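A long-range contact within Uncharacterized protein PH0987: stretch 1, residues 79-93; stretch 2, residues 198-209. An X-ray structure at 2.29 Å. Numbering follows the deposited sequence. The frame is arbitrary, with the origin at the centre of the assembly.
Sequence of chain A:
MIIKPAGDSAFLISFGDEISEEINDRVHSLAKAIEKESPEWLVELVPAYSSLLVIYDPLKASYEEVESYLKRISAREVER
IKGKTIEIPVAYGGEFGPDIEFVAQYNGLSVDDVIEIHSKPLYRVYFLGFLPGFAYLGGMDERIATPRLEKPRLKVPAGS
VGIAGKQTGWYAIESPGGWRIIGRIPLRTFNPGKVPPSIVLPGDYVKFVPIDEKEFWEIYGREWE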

# COMPACT_ATOMS: atom_id res chain seq x y z
N GLU A 79 -3.57 -6.49 12.50
CA GLU A 79 -4.35 -7.66 12.09
C GLU A 79 -5.57 -7.27 11.22
O GLU A 79 -6.02 -8.04 10.40
CB GLU A 79 -4.78 -8.45 13.37
CG GLU A 79 -5.82 -9.53 13.16
CD GLU A 79 -6.58 -9.82 14.50
OE1 GLU A 79 -7.19 -8.91 15.16
OE2 GLU A 79 -6.54 -10.99 14.88
N ARG A 80 -6.19 -6.13 11.49
CA ARG A 80 -7.28 -5.69 10.72
C ARG A 80 -6.80 -5.35 9.28
O ARG A 80 -7.42 -5.68 8.26
CB ARG A 80 -7.85 -4.46 11.40
CG ARG A 80 -8.85 -3.74 10.49
CD ARG A 80 -9.42 -2.50 11.07
NE ARG A 80 -8.43 -1.44 11.11
CZ ARG A 80 -8.07 -0.68 10.08
NH1 ARG A 80 -8.60 -0.87 8.90
NH2 ARG A 80 -7.14 0.23 10.25
N ILE A 81 -5.66 -4.75 9.19
CA ILE A 81 -5.13 -4.29 7.88
C ILE A 81 -4.65 -5.51 7.13
O ILE A 81 -4.88 -5.63 5.93
CB ILE A 81 -4.01 -3.27 8.10
CG1 ILE A 81 -4.56 -2.00 8.72
CG2 ILE A 81 -3.14 -3.05 6.77
CD1 ILE A 81 -3.49 -1.02 9.18
N LYS A 82 -3.99 -6.44 7.83
CA LYS A 82 -3.67 -7.77 7.22
C LYS A 82 -4.86 -8.47 6.62
O LYS A 82 -4.75 -9.05 5.56
CB LYS A 82 -2.87 -8.66 8.18
CG LYS A 82 -2.96 -10.24 7.93
NZ LYS A 82 -1.80 -13.06 9.36
N GLY A 83 -6.01 -8.41 7.27
CA GLY A 83 -7.20 -9.11 6.79
C GLY A 83 -7.74 -8.53 5.49
O GLY A 83 -8.59 -9.15 4.84
N LYS A 84 -7.28 -7.32 5.13
CA LYS A 84 -7.85 -6.49 4.09
C LYS A 84 -6.83 -6.41 2.92
O LYS A 84 -7.05 -5.78 1.92
CB LYS A 84 -8.13 -5.10 4.69
CG LYS A 84 -9.47 -4.92 5.44
CD LYS A 84 -9.63 -3.44 6.12
CE LYS A 84 -9.93 -2.28 5.10
NZ LYS A 84 -11.08 -2.62 4.24
N THR A 85 -5.72 -7.11 3.09
CA THR A 85 -4.61 -7.04 2.24
C THR A 85 -4.53 -8.25 1.33
O THR A 85 -4.48 -9.42 1.80
CB THR A 85 -3.30 -6.94 3.03
OG1 THR A 85 -3.27 -5.69 3.73
CG2 THR A 85 -2.10 -6.96 2.09
N ILE A 86 -4.49 -7.97 0.02
CA ILE A 86 -4.36 -9.05 -0.94
C ILE A 86 -2.94 -8.94 -1.51
O ILE A 86 -2.51 -7.89 -1.91
CB ILE A 86 -5.52 -9.00 -1.93
CG1 ILE A 86 -6.82 -9.32 -1.17
CG2 ILE A 86 -5.30 -9.92 -3.14
CD1 ILE A 86 -7.70 -8.12 -1.00
N GLU A 87 -2.21 -10.05 -1.48
CA GLU A 87 -0.83 -10.08 -1.97
C GLU A 87 -0.82 -10.47 -3.45
O GLU A 87 -1.40 -11.49 -3.81
CB GLU A 87 0.00 -11.10 -1.18
CG GLU A 87 0.32 -10.66 0.21
CD GLU A 87 1.53 -11.37 0.81
OE1 GLU A 87 1.66 -12.63 0.65
OE2 GLU A 87 2.34 -10.66 1.44
N ILE A 88 -0.12 -9.69 -4.27
CA ILE A 88 -0.20 -9.86 -5.73
C ILE A 88 1.20 -10.05 -6.34
O ILE A 88 2.00 -9.08 -6.36
CB ILE A 88 -1.05 -8.69 -6.41
CG1 ILE A 88 -2.54 -8.87 -6.03
CG2 ILE A 88 -1.01 -8.76 -7.90
CD1 ILE A 88 -3.53 -7.83 -6.56
N PRO A 89 1.51 -11.31 -6.78
CA PRO A 89 2.81 -11.53 -7.40
C PRO A 89 2.87 -10.85 -8.79
O PRO A 89 1.89 -10.91 -9.55
CB PRO A 89 2.93 -13.07 -7.46
CG PRO A 89 1.60 -13.54 -7.59
CD PRO A 89 0.74 -12.59 -6.74
N VAL A 90 3.99 -10.16 -9.02
CA VAL A 90 4.34 -9.40 -10.20
C VAL A 90 5.72 -9.86 -10.53
O VAL A 90 6.62 -9.73 -9.70
CB VAL A 90 4.49 -7.84 -9.91
CG1 VAL A 90 4.83 -7.04 -11.19
CG2 VAL A 90 3.22 -7.21 -9.23
N ALA A 91 5.90 -10.44 -11.71
CA ALA A 91 7.27 -10.56 -12.35
C ALA A 91 7.66 -9.23 -13.01
O ALA A 91 7.12 -8.85 -14.01
CB ALA A 91 7.27 -11.75 -13.36
N TYR A 92 8.57 -8.50 -12.38
CA TYR A 92 9.03 -7.15 -12.82
C TYR A 92 10.20 -7.27 -13.82
O TYR A 92 10.93 -8.29 -13.82
CB TYR A 92 9.56 -6.31 -11.65
CG TYR A 92 8.58 -5.83 -10.62
CD1 TYR A 92 8.23 -6.63 -9.54
CD2 TYR A 92 8.05 -4.54 -10.69
CE1 TYR A 92 7.30 -6.16 -8.57
CE2 TYR A 92 7.14 -4.07 -9.71
CZ TYR A 92 6.80 -4.88 -8.67
OH TYR A 92 5.91 -4.46 -7.75
N GLY A 93 10.34 -6.21 -14.64
CA GLY A 93 11.33 -6.10 -15.71
C GLY A 93 11.33 -7.11 -16.86
O GLY A 93 10.46 -7.99 -16.94
N SER A 198 -13.55 -10.02 -9.47
CA SER A 198 -12.14 -9.50 -9.36
C SER A 198 -11.59 -9.99 -8.01
O SER A 198 -12.35 -10.05 -7.06
CB SER A 198 -12.10 -7.96 -9.40
OG SER A 198 -13.16 -7.43 -8.60
N ILE A 199 -10.30 -10.27 -7.91
CA ILE A 199 -9.72 -10.69 -6.61
C ILE A 199 -9.61 -9.54 -5.61
O ILE A 199 -9.24 -9.70 -4.46
CB ILE A 199 -8.34 -11.38 -6.74
CG1 ILE A 199 -7.37 -10.61 -7.58
CG2 ILE A 199 -8.46 -12.64 -7.56
CD1 ILE A 199 -5.97 -11.36 -7.63
N VAL A 200 -9.81 -8.28 -5.67
CA VAL A 200 -9.62 -7.09 -4.87
C VAL A 200 -10.88 -6.37 -5.10
O VAL A 200 -11.48 -6.46 -6.21
CB VAL A 200 -8.32 -6.36 -5.42
CG1 VAL A 200 -6.93 -7.18 -5.32
CG2 VAL A 200 -8.61 -5.36 -6.59
N LEU A 201 -11.36 -5.72 -4.34
CA LEU A 201 -12.52 -4.85 -4.43
C LEU A 201 -12.15 -3.48 -3.87
O LEU A 201 -11.26 -3.41 -3.06
CB LEU A 201 -13.70 -5.53 -3.71
CG LEU A 201 -14.39 -6.71 -4.42
CD1 LEU A 201 -15.29 -7.37 -3.42
CD2 LEU A 201 -15.24 -6.20 -5.61
N PRO A 202 -12.82 -2.40 -4.35
CA PRO A 202 -12.53 -1.10 -3.74
C PRO A 202 -12.47 -1.13 -2.17
O PRO A 202 -13.39 -1.67 -1.50
CB PRO A 202 -13.67 -0.15 -4.29
CG PRO A 202 -14.02 -0.74 -5.69
CD PRO A 202 -13.87 -2.33 -5.39
N GLY A 203 -11.39 -0.58 -1.58
CA GLY A 203 -11.35 -0.46 -0.13
C GLY A 203 -10.46 -1.51 0.42
O GLY A 203 -9.93 -1.34 1.52
N ASP A 204 -10.22 -2.57 -0.35
CA ASP A 204 -9.07 -3.47 -0.14
C ASP A 204 -7.66 -2.84 -0.32
O ASP A 204 -7.51 -1.81 -0.96
CB ASP A 204 -9.14 -4.62 -1.13
CG ASP A 204 -10.37 -5.54 -0.90
OD1 ASP A 204 -11.17 -5.39 0.09
OD2 ASP A 204 -10.52 -6.44 -1.74
N TYR A 205 -6.63 -3.50 0.23
CA TYR A 205 -5.23 -3.07 0.07
C TYR A 205 -4.47 -4.09 -0.74
O TYR A 205 -4.84 -5.29 -0.83
CB TYR A 205 -4.48 -2.83 1.39
CG TYR A 205 -5.22 -2.00 2.42
CD1 TYR A 205 -5.72 -0.78 2.11
CD2 TYR A 205 -5.46 -2.50 3.72
CE1 TYR A 205 -6.48 0.01 3.08
CE2 TYR A 205 -6.22 -1.77 4.68
CZ TYR A 205 -6.69 -0.53 4.36
OH TYR A 205 -7.37 0.20 5.29
N VAL A 206 -3.40 -3.63 -1.40
CA VAL A 206 -2.69 -4.58 -2.22
C VAL A 206 -1.20 -4.53 -1.89
O VAL A 206 -0.65 -3.47 -1.77
CB VAL A 206 -2.90 -4.36 -3.77
CG1 VAL A 206 -1.85 -5.20 -4.53
CG2 VAL A 206 -4.40 -4.73 -4.28
N LYS A 207 -0.57 -5.69 -1.84
CA LYS A 207 0.82 -5.74 -1.62
C LYS A 207 1.38 -6.45 -2.87
O LYS A 207 1.01 -7.59 -3.12
CB LYS A 207 1.15 -6.55 -0.31
CG LYS A 207 2.69 -6.57 0.09
CD LYS A 207 3.38 -5.19 -0.02
CE LYS A 207 4.88 -5.07 0.59
NZ LYS A 207 5.83 -6.04 -0.10
N PHE A 208 2.20 -5.76 -3.67
CA PHE A 208 2.87 -6.41 -4.79
C PHE A 208 4.07 -7.16 -4.29
O PHE A 208 4.75 -6.70 -3.39
CB PHE A 208 3.26 -5.48 -5.92
CG PHE A 208 2.08 -4.79 -6.57
CD1 PHE A 208 1.17 -5.48 -7.31
CD2 PHE A 208 1.94 -3.43 -6.48
CE1 PHE A 208 0.11 -4.80 -7.93
CE2 PHE A 208 0.89 -2.75 -7.07
CZ PHE A 208 0.01 -3.45 -7.80
N VAL A 209 4.27 -8.34 -4.87
CA VAL A 209 5.28 -9.30 -4.42
C VAL A 209 6.13 -9.69 -5.62
O VAL A 209 5.66 -10.49 -6.45
CB VAL A 209 4.62 -10.62 -3.83
CG1 VAL A 209 5.74 -11.64 -3.35
CG2 VAL A 209 3.63 -10.33 -2.69
O HOH W 1 -6.06 1.22 7.50
O HOH W 2 -11.29 -4.87 2.56

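What sets the directions of the side chains? Strands 85-92 and 205-209 run parallel, and a ladder alternates between them: Ile-86 N donates to Tyr-205 O (2.8 Å), Lys-207 N to Ile-86 O (2.9 Å), and Ile-88 N to Lys-207 O (2.6 Å). Side chains alternate along each strand, and the register pairs Thr-85 with Tyr-205 and Glu-87 with Lys-207 on one face, Ile-86 with Val-206 and Ile-88 with Phe-208 on the other.

How do the isoleucines use their face? Ile-88, chi1 m and chi2 t, extends CD1 to 3.7 Å from both Val-200 CG1 and Val-206 CG1. Ile-86 shares the m chi1, but its chi2 of 108° lies between wells; its CD1 ends 3.4 Å from Asp-204 OD2, an oxygen that accepts from Leu-201 N (2.8 Å).

Why does Tyr-205 lie where it does? With chi1 m, the ring of Tyr-205 packs beside the helix, CD2 3.9 Å from Ile-81 CG2. Thr-85, also m, sits at the ring edge while OG1 donates to Ile-81 O (2.7 Å). Water 1 joins Tyr-205 OH (2.8 Å) to Arg-80 NH2 (3.1 Å).

What does the bend in Lys-84 achieve? Chi3 and chi4, both p, curl the side chain so that Lys-84 NZ donates to Gly-203 O (3.2 Å), while Lys-84 CE passes 3.6 Å from Tyr-205 OH. Water 2 links Lys-84 NZ (2.8 Å) to Asp-204 OD1 (2.5 Å).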